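Local coordinates for protein 2-hydroxy-3-oxopropionate reductase (Polaromonas sp. JS666, PDB 4DLL) that probably reduces 2-hydroxy-3-oxopropionate (tartronate semialdehyde) to glycerate with a nicotinamide cofactor, as a member of the 3-hydroxyisobutyrate dehydrogenase family, at residues Ala212-Leu217 / Gln249-Arg254; Lys229-Ile234 / Val243-Gly248. All coordinates share one frame; numbering follows the deposited sequence.

Interaction 1: residues Ala212-Leu217 / Gln249-Arg254; sequences AVAEAL and QRMVER
Met251, a selenomethionine in this crystal, makes the apolar contact with Val213, Ala214 and Leu217. Its side chain reaches from helix 247-252 to helix 194-222 and touches all three with the selenium. The closest approach is Met251 SE to Val213 CG1, at 3.6 Å. The two side chains meet at a slant. Val213 has CG1 anti to the backbone N (chi1 159°), and this is the methyl that reaches the selenium. Met251 SE also lies 3.7 Å from Ala214 CA, so it rests against the backbone of the long helix as well as against the methyl. The small side chain of Ala214 lets the selenium come this near; Ala214 CB to Met251 SE is 4.0 Å. Leu217 comes one turn after Val213 and adds CD1, 4.3 Å from Met251 SE. Met251 has CG anti to its carbonyl carbon, and the chain runs extended beyond CG (chi2 173°). This stretch carries the selenium across, while the alpha carbons of Ala214 and Met251 stay 7.3 Å apart.

The two helices belong to the all-helical C-terminal domain of the beta-hydroxyacid dehydrogenases. Helix 194-222 is the long helix that runs on from the nucleotide-binding domain, and helix 247-252 is a short one laid against its far part. Phe310 of helix 309-315 covers Ala214 and Met251 from a third element. Another face of helix 194-222 meets the second subunit, where Ala216 packs on Ile205 of that chain.

The polar bonds are made away from the selenium. Helix 247-252 gives way to a turn at Glu253. There Arg254 NH1 makes a weak hydrogen bond to Met251 O, 3.3 Å long. Arg250 forms a salt bridge with Asp305, and Glu215 is hydrogen-bonded to Thr286 of the second subunit.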
ATOM      1  N   ALA A 212      -8.694  -2.204  -0.897  1.00 29.96           N
ATOM      2  CA  ALA A 212      -8.635  -0.766  -1.081  1.00 30.24           C
ATOM      3  C   ALA A 212      -8.400  -0.387  -2.583  1.00 30.87           C
ATOM      4  O   ALA A 212      -8.913   0.605  -3.093  1.00 32.39           O
ATOM      5  CB  ALA A 212      -7.510  -0.213  -0.228  1.00 29.73           C
ATOM      6  N   VAL A 213      -7.567  -1.138  -3.255  1.00 30.50           N
ATOM      7  CA  VAL A 213      -7.240  -0.806  -4.605  1.00 32.45           C
ATOM      8  C   VAL A 213      -8.425  -1.242  -5.523  1.00 34.38           C
ATOM      9  O   VAL A 213      -8.687  -0.597  -6.498  1.00 35.24           O
ATOM     10  CB  VAL A 213      -5.891  -1.401  -5.010  1.00 31.34           C
ATOM     11  CG1 VAL A 213      -5.760  -1.504  -6.555  1.00 32.23           C
ATOM     12  CG2 VAL A 213      -4.715  -0.607  -4.352  1.00 28.66           C
ATOM     13  N   ALA A 214      -9.143  -2.306  -5.188  1.00 35.22           N
ATOM     14  CA  ALA A 214     -10.191  -2.759  -6.079  1.00 36.03           C
ATOM     15  C   ALA A 214     -11.308  -1.740  -5.921  1.00 37.12           C
ATOM     16  O   ALA A 214     -11.875  -1.268  -6.910  1.00 37.51           O
ATOM     17  CB  ALA A 214     -10.667  -4.162  -5.717  1.00 33.97           C
ATOM     18  N   GLU A 215     -11.586  -1.374  -4.674  1.00 37.41           N
ATOM     19  CA  GLU A 215     -12.666  -0.464  -4.410  1.00 38.65           C
ATOM     20  C   GLU A 215     -12.496   0.953  -4.959  1.00 39.21           C
ATOM     21  O   GLU A 215     -13.459   1.553  -5.431  1.00 39.27           O
ATOM     22  CB  GLU A 215     -12.944  -0.396  -2.945  1.00 39.08           C
ATOM     23  CG  GLU A 215     -14.098   0.511  -2.676  1.00 42.53           C
ATOM     24  CD  GLU A 215     -14.777   0.137  -1.426  1.00 43.54           C
ATOM     25  OE1 GLU A 215     -15.306  -0.978  -1.425  1.00 42.90           O
ATOM     26  OE2 GLU A 215     -14.739   0.933  -0.464  1.00 41.71           O
ATOM     27  N   ALA A 216     -11.278   1.484  -4.914  1.00 39.05           N
ATOM     28  CA  ALA A 216     -11.052   2.775  -5.480  1.00 38.80           C
ATOM     29  C   ALA A 216     -11.035   2.768  -7.016  1.00 38.58           C
ATOM     30  O   ALA A 216     -11.495   3.713  -7.641  1.00 38.55           O
ATOM     31  CB  ALA A 216      -9.824   3.463  -4.852  1.00 38.42           C
ATOM     32  N   LEU A 217     -10.554   1.691  -7.611  1.00 38.72           N
ATOM     33  CA  LEU A 217     -10.517   1.606  -9.053  1.00 39.40           C
ATOM     34  C   LEU A 217     -11.900   1.383  -9.628  1.00 40.14           C
ATOM     35  O   LEU A 217     -12.189   1.832 -10.749  1.00 39.22           O
ATOM     36  CB  LEU A 217      -9.604   0.494  -9.536  1.00 38.94           C
ATOM     37  CG  LEU A 217      -8.103   0.665  -9.285  1.00 39.10           C
ATOM     38  CD1 LEU A 217      -7.347  -0.510  -9.940  1.00 35.28           C
ATOM     39  CD2 LEU A 217      -7.599   2.018  -9.751  1.00 38.04           C
ATOM     40  N   GLN A 249      -2.510  -3.921 -11.760  1.00 39.63           N
ATOM     41  CA  GLN A 249      -2.349  -4.141 -13.188  1.00 39.58           C
ATOM     42  C   GLN A 249      -3.163  -5.356 -13.617  1.00 39.81           C
ATOM     43  O   GLN A 249      -3.805  -5.291 -14.678  1.00 40.22           O
ATOM     44  CB  GLN A 249      -0.887  -4.254 -13.608  1.00 39.26           C
ATOM     45  CG  GLN A 249      -0.640  -4.205 -15.145  1.00 41.30           C
ATOM     46  CD  GLN A 249      -1.418  -3.078 -15.958  1.00 42.86           C
ATOM     47  OE1 GLN A 249      -1.629  -3.221 -17.174  1.00 44.37           O
ATOM     48  NE2 GLN A 249      -1.834  -2.001 -15.301  1.00 38.69           N
ATOM     49  N   ARG A 250      -3.206  -6.396 -12.766  1.00 38.91           N
ATOM     50  CA  ARG A 250      -4.053  -7.581 -12.998  1.00 38.10           C
ATOM     51  C   ARG A 250      -5.525  -7.222 -12.892  1.00 39.71           C
ATOM     52  O   ARG A 250      -6.416  -7.953 -13.396  1.00 40.71           O
ATOM     53  CB  ARG A 250      -3.768  -8.714 -11.998  1.00 37.34           C
ATOM     54  CG  ARG A 250      -2.381  -9.401 -12.081  1.00 33.65           C
ATOM     55  CD  ARG A 250      -2.096 -10.227 -10.815  1.00 31.06           C
ATOM     56  NE  ARG A 250      -0.746 -10.754 -10.807  1.00 31.80           N
ATOM     57  CZ  ARG A 250      -0.146 -11.361  -9.784  1.00 34.63           C
ATOM     58  NH1 ARG A 250      -0.774 -11.563  -8.631  1.00 37.04           N
ATOM     59  NH2 ARG A 250       1.120 -11.773  -9.918  1.00 37.02           N
HETATM   60  N   MSE A 251      -5.821  -6.155 -12.171  1.00 39.79           N
HETATM   61  CA  MSE A 251      -7.219  -5.788 -12.030  1.00 40.73           C
HETATM   62  C   MSE A 251      -7.658  -5.086 -13.308  1.00 41.07           C
HETATM   63  O   MSE A 251      -8.756  -5.354 -13.851  1.00 40.49           O
HETATM   64  CB  MSE A 251      -7.441  -4.893 -10.823  1.00 40.87           C
HETATM   65  CG  MSE A 251      -7.347  -5.656  -9.501  1.00 42.36           C
HETATM   66 SE   MSE A 251      -7.438  -4.389  -8.020  1.00 43.69          SE
HETATM   67  CE  MSE A 251      -6.691  -5.697  -6.682  1.00 33.65           C
ATOM     68  N   VAL A 252      -6.766  -4.211 -13.776  1.00 41.60           N
ATOM     69  CA  VAL A 252      -6.937  -3.459 -15.001  1.00 42.61           C
ATOM     70  C   VAL A 252      -7.124  -4.417 -16.174  1.00 42.82           C
ATOM     71  O   VAL A 252      -7.991  -4.189 -16.999  1.00 43.35           O
ATOM     72  CB  VAL A 252      -5.711  -2.530 -15.285  1.00 43.22           C
ATOM     73  CG1 VAL A 252      -5.767  -1.981 -16.705  1.00 43.33           C
ATOM     74  CG2 VAL A 252      -5.628  -1.360 -14.288  1.00 41.88           C
ATOM     75  N   GLU A 253      -6.321  -5.481 -16.234  1.00 42.83           N
ATOM     76  CA  GLU A 253      -6.335  -6.445 -17.359  1.00 43.19           C
ATOM     77  C   GLU A 253      -7.284  -7.637 -17.144  1.00 43.56           C
ATOM     78  O   GLU A 253      -7.070  -8.714 -17.717  1.00 45.67           O
ATOM     79  CB  GLU A 253      -4.938  -7.008 -17.555  1.00 42.64           C
ATOM     80  CG  GLU A 253      -3.826  -5.956 -17.764  1.00 43.52           C
ATOM     81  CD  GLU A 253      -2.469  -6.591 -17.920  1.00 45.86           C
ATOM     82  OE1 GLU A 253      -2.347  -7.830 -17.780  1.00 45.27           O
ATOM     83  OE2 GLU A 253      -1.510  -5.843 -18.205  1.00 48.85           O
ATOM     84  N   ARG A 254      -8.293  -7.467 -16.306  1.00 43.08           N
ATOM     85  CA  ARG A 254      -9.050  -8.605 -15.757  1.00 43.99           C
ATOM     86  C   ARG A 254      -8.315  -9.987 -15.717  1.00 44.56           C
ATOM     87  O   ARG A 254      -8.925 -11.041 -15.960  1.00 45.15           O
ATOM     88  CB  ARG A 254     -10.397  -8.751 -16.454  1.00 43.40           C
ATOM     89  CG  ARG A 254     -11.254  -7.537 -16.430  1.00 42.46           C
ATOM     90  CD  ARG A 254     -11.557  -7.183 -15.022  1.00 41.68           C
ATOM     91  NE  ARG A 254     -12.663  -6.240 -14.889  1.00 39.71           N
ATOM     92  CZ  ARG A 254     -12.580  -4.933 -15.083  1.00 42.00           C
ATOM     93  NH1 ARG A 254     -11.436  -4.356 -15.460  1.00 42.73           N
ATOM     94  NH2 ARG A 254     -13.667  -4.191 -14.891  1.00 42.85           N
TER

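Interaction 2: residues Lys229-Ile234 / Val243-Gly248; sequences KVKEAI and VLQLHG
Lys231 and Gly248 bring the two backbones nearest each other, with alpha carbons 7.7 Å apart. Lys231 has CG anti to the backbone N (chi1 180°) and lies along Leu244, the two side chains running in opposite directions. Lys231 CG is 3.8 Å from Leu244 CD1. Further out, Lys231 CE sits 3.3 Å from the carbonyl oxygen Leu244 O; this methylene adjoins the ammonium group and is probably polarised by its charge. The chain then bends at its last torsion (chi4 -73°), which turns the amine toward the end of Gln245. The other methyl of Leu244 serves Ile234: Leu244 CD2 is 3.6 Å from Ile234 CG1. Lys231 CD reaches the backbone at Gly248, 4.1 Å from Gly248 C; a side chain there would run into Leu244 O. Shortening Lys231 to an alanine is likely to leave Leu244 CD1 and the backbone at Gly248 without the methylene cover they now have. The contact joins helix 227-234 to the short helices that follow it in the C-terminal domain, beside the second subunit, where Ile234 packs on Asn202 of that chain. The lysine thus works here through its aliphatic stem, and the charged end stays at the partly exposed margin of a largely apolar contact.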
ATOM      1  N   LYS A 229      -5.987   4.689 -16.627  1.00 44.13           N
ATOM      2  CA  LYS A 229      -5.423   6.066 -16.580  1.00 43.15           C
ATOM      3  C   LYS A 229      -5.298   6.500 -15.141  1.00 41.01           C
ATOM      4  O   LYS A 229      -4.312   7.090 -14.748  1.00 41.00           O
ATOM      5  CB  LYS A 229      -6.273   7.089 -17.358  1.00 44.60           C
ATOM      6  CG  LYS A 229      -6.085   7.111 -18.888  1.00 47.13           C
ATOM      7  CD  LYS A 229      -4.643   7.332 -19.329  1.00 51.12           C
ATOM      8  CE  LYS A 229      -4.298   8.791 -19.477  1.00 54.08           C
ATOM      9  NZ  LYS A 229      -2.875   8.954 -19.894  1.00 54.89           N
ATOM     10  N   VAL A 230      -6.340   6.215 -14.373  1.00 39.11           N
ATOM     11  CA  VAL A 230      -6.348   6.374 -12.952  1.00 37.94           C
ATOM     12  C   VAL A 230      -5.147   5.711 -12.286  1.00 38.77           C
ATOM     13  O   VAL A 230      -4.516   6.319 -11.423  1.00 39.23           O
ATOM     14  CB  VAL A 230      -7.657   5.806 -12.359  1.00 37.57           C
ATOM     15  CG1 VAL A 230      -7.518   5.642 -10.875  1.00 34.92           C
ATOM     16  CG2 VAL A 230      -8.819   6.753 -12.692  1.00 35.68           C
ATOM     17  N   LYS A 231      -4.800   4.495 -12.686  1.00 38.13           N
ATOM     18  CA  LYS A 231      -3.677   3.816 -12.064  1.00 39.11           C
ATOM     19  C   LYS A 231      -2.434   4.581 -12.401  1.00 40.04           C
ATOM     20  O   LYS A 231      -1.557   4.750 -11.545  1.00 41.17           O
ATOM     21  CB  LYS A 231      -3.543   2.360 -12.566  1.00 38.15           C
ATOM     22  CG  LYS A 231      -2.378   1.614 -11.953  1.00 39.23           C
ATOM     23  CD  LYS A 231      -2.434   0.151 -12.230  1.00 35.65           C
ATOM     24  CE  LYS A 231      -1.105  -0.520 -11.995  1.00 37.30           C
ATOM     25  NZ  LYS A 231      -0.005  -0.266 -13.006  1.00 41.65           N
ATOM     26  N   GLU A 232      -2.359   5.029 -13.662  1.00 40.68           N
ATOM     27  CA  GLU A 232      -1.207   5.751 -14.186  1.00 40.72           C
ATOM     28  C   GLU A 232      -1.057   7.098 -13.505  1.00 40.34           C
ATOM     29  O   GLU A 232       0.067   7.652 -13.444  1.00 40.37           O
ATOM     30  CB  GLU A 232      -1.349   6.006 -15.703  1.00 41.75           C
ATOM     31  CG  GLU A 232      -0.014   6.496 -16.391  1.00 45.39           C
ATOM     32  CD  GLU A 232      -0.216   7.083 -17.799  1.00 52.72           C
ATOM     33  OE1 GLU A 232      -1.259   6.795 -18.452  1.00 54.66           O
ATOM     34  OE2 GLU A 232       0.679   7.851 -18.239  1.00 53.61           O
ATOM     35  N   ALA A 233      -2.194   7.657 -13.065  1.00 39.67           N
ATOM     36  CA  ALA A 233      -2.225   9.029 -12.493  1.00 37.71           C
ATOM     37  C   ALA A 233      -1.730   9.030 -11.056  1.00 36.26           C
ATOM     38  O   ALA A 233      -0.851   9.822 -10.681  1.00 34.99           O
ATOM     39  CB  ALA A 233      -3.631   9.656 -12.598  1.00 37.40           C
ATOM     40  N   ILE A 234      -2.270   8.118 -10.261  1.00 34.57           N
ATOM     41  CA  ILE A 234      -1.839   7.980  -8.865  1.00 33.97           C
ATOM     42  C   ILE A 234      -0.486   7.269  -8.628  1.00 34.43           C
ATOM     43  O   ILE A 234      -0.030   7.189  -7.479  1.00 35.28           O
ATOM     44  CB  ILE A 234      -2.960   7.298  -8.038  1.00 35.17           C
ATOM     45  CG1 ILE A 234      -2.988   5.800  -8.309  1.00 31.29           C
ATOM     46  CG2 ILE A 234      -4.347   7.964  -8.392  1.00 32.95           C
ATOM     47  CD1 ILE A 234      -4.183   5.063  -7.660  1.00 27.96           C
ATOM     48  N   VAL A 243       1.245  -3.453  -4.040  1.00 27.28           N
ATOM     49  CA  VAL A 243      -0.065  -4.038  -4.391  1.00 27.48           C
ATOM     50  C   VAL A 243      -0.736  -3.332  -5.586  1.00 29.98           C
ATOM     51  O   VAL A 243      -1.256  -4.036  -6.506  1.00 29.15           O
ATOM     52  CB  VAL A 243      -0.991  -4.131  -3.188  1.00 27.21           C
ATOM     53  CG1 VAL A 243      -2.509  -4.270  -3.603  1.00 23.85           C
ATOM     54  CG2 VAL A 243      -0.534  -5.288  -2.300  1.00 25.19           C
ATOM     55  N   LEU A 244      -0.702  -1.983  -5.613  1.00 30.41           N
ATOM     56  CA  LEU A 244      -1.242  -1.268  -6.778  1.00 31.73           C
ATOM     57  C   LEU A 244      -0.530  -1.687  -8.068  1.00 32.43           C
ATOM     58  O   LEU A 244      -1.187  -2.030  -9.041  1.00 32.39           O
ATOM     59  CB  LEU A 244      -1.164   0.261  -6.617  1.00 32.04           C
ATOM     60  CG  LEU A 244      -1.517   1.175  -7.803  1.00 33.07           C
ATOM     61  CD1 LEU A 244      -2.971   0.936  -8.267  1.00 32.05           C
ATOM     62  CD2 LEU A 244      -1.324   2.692  -7.455  1.00 28.61           C
ATOM     63  N   GLN A 245       0.802  -1.650  -8.077  1.00 32.33           N
ATOM     64  CA  GLN A 245       1.561  -2.001  -9.281  1.00 33.39           C
ATOM     65  C   GLN A 245       1.431  -3.483  -9.681  1.00 34.61           C
ATOM     66  O   GLN A 245       1.442  -3.792 -10.875  1.00 33.26           O
ATOM     67  CB  GLN A 245       3.051  -1.662  -9.130  1.00 32.35           C
ATOM     68  CG  GLN A 245       3.318  -0.159  -8.751  1.00 35.21           C
ATOM     69  CD  GLN A 245       2.678   0.858  -9.779  1.00 40.21           C
ATOM     70  OE1 GLN A 245       1.929   1.786  -9.397  1.00 38.23           O
ATOM     71  NE2 GLN A 245       2.962   0.651 -11.067  1.00 37.26           N
ATOM     72  N   LEU A 246       1.359  -4.412  -8.714  1.00 35.39           N
ATOM     73  CA  LEU A 246       1.310  -5.807  -9.141  1.00 36.18           C
ATOM     74  C   LEU A 246      -0.131  -6.214  -9.367  1.00 36.13           C
ATOM     75  O   LEU A 246      -0.548  -6.309 -10.496  1.00 36.43           O
ATOM     76  CB  LEU A 246       2.031  -6.757  -8.185  1.00 36.98           C
ATOM     77  CG  LEU A 246       2.095  -8.253  -8.577  1.00 39.69           C
ATOM     78  CD1 LEU A 246       3.321  -8.546  -9.551  1.00 41.28           C
ATOM     79  CD2 LEU A 246       2.151  -9.146  -7.312  1.00 38.59           C
ATOM     80  N   HIS A 247      -0.894  -6.414  -8.293  1.00 36.25           N
ATOM     81  CA  HIS A 247      -2.316  -6.776  -8.381  1.00 35.70           C
ATOM     82  C   HIS A 247      -3.240  -5.799  -9.080  1.00 36.23           C
ATOM     83  O   HIS A 247      -4.292  -6.210  -9.596  1.00 36.56           O
ATOM     84  CB  HIS A 247      -2.849  -6.982  -6.991  1.00 35.27           C
ATOM     85  CG  HIS A 247      -1.966  -7.849  -6.150  1.00 37.44           C
ATOM     86  ND1 HIS A 247      -2.054  -9.224  -6.157  1.00 37.40           N
ATOM     87  CD2 HIS A 247      -0.950  -7.538  -5.313  1.00 36.07           C
ATOM     88  CE1 HIS A 247      -1.139  -9.721  -5.347  1.00 37.74           C
ATOM     89  NE2 HIS A 247      -0.446  -8.719  -4.837  1.00 38.49           N
ATOM     90  N   GLY A 248      -2.917  -4.512  -9.035  1.00 35.07           N
ATOM     91  CA  GLY A 248      -3.742  -3.535  -9.683  1.00 37.10           C
ATOM     92  C   GLY A 248      -3.703  -3.646 -11.213  1.00 39.07           C
ATOM     93  O   GLY A 248      -4.740  -3.453 -11.888  1.00 38.89           O
TER

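Overall arrangement
Interactions 1 and 2 lie side by side in the helical C-terminal domain, their centres about 7 Å apart. Both use helix 247-252. Along the chain, interaction 2 is nested inside the loop that interaction 1 closes. Their apolar surfaces join: Leu217 CD2 is 3.8 Å from Val230 CG1, and Val213 CG1 is 4.1 Å from Leu244 CD1. Val252 CG2 lies 4.1 Å from Lys231 CD, so helix 247-252 also packs on helix 227-234. Helix 194-222, helix 227-234 and the short helices of 242-252 thus touch one another pairwise. Both interactions also touch the second subunit. Their centres lie about 23 and 24 Å from the centre of the chain.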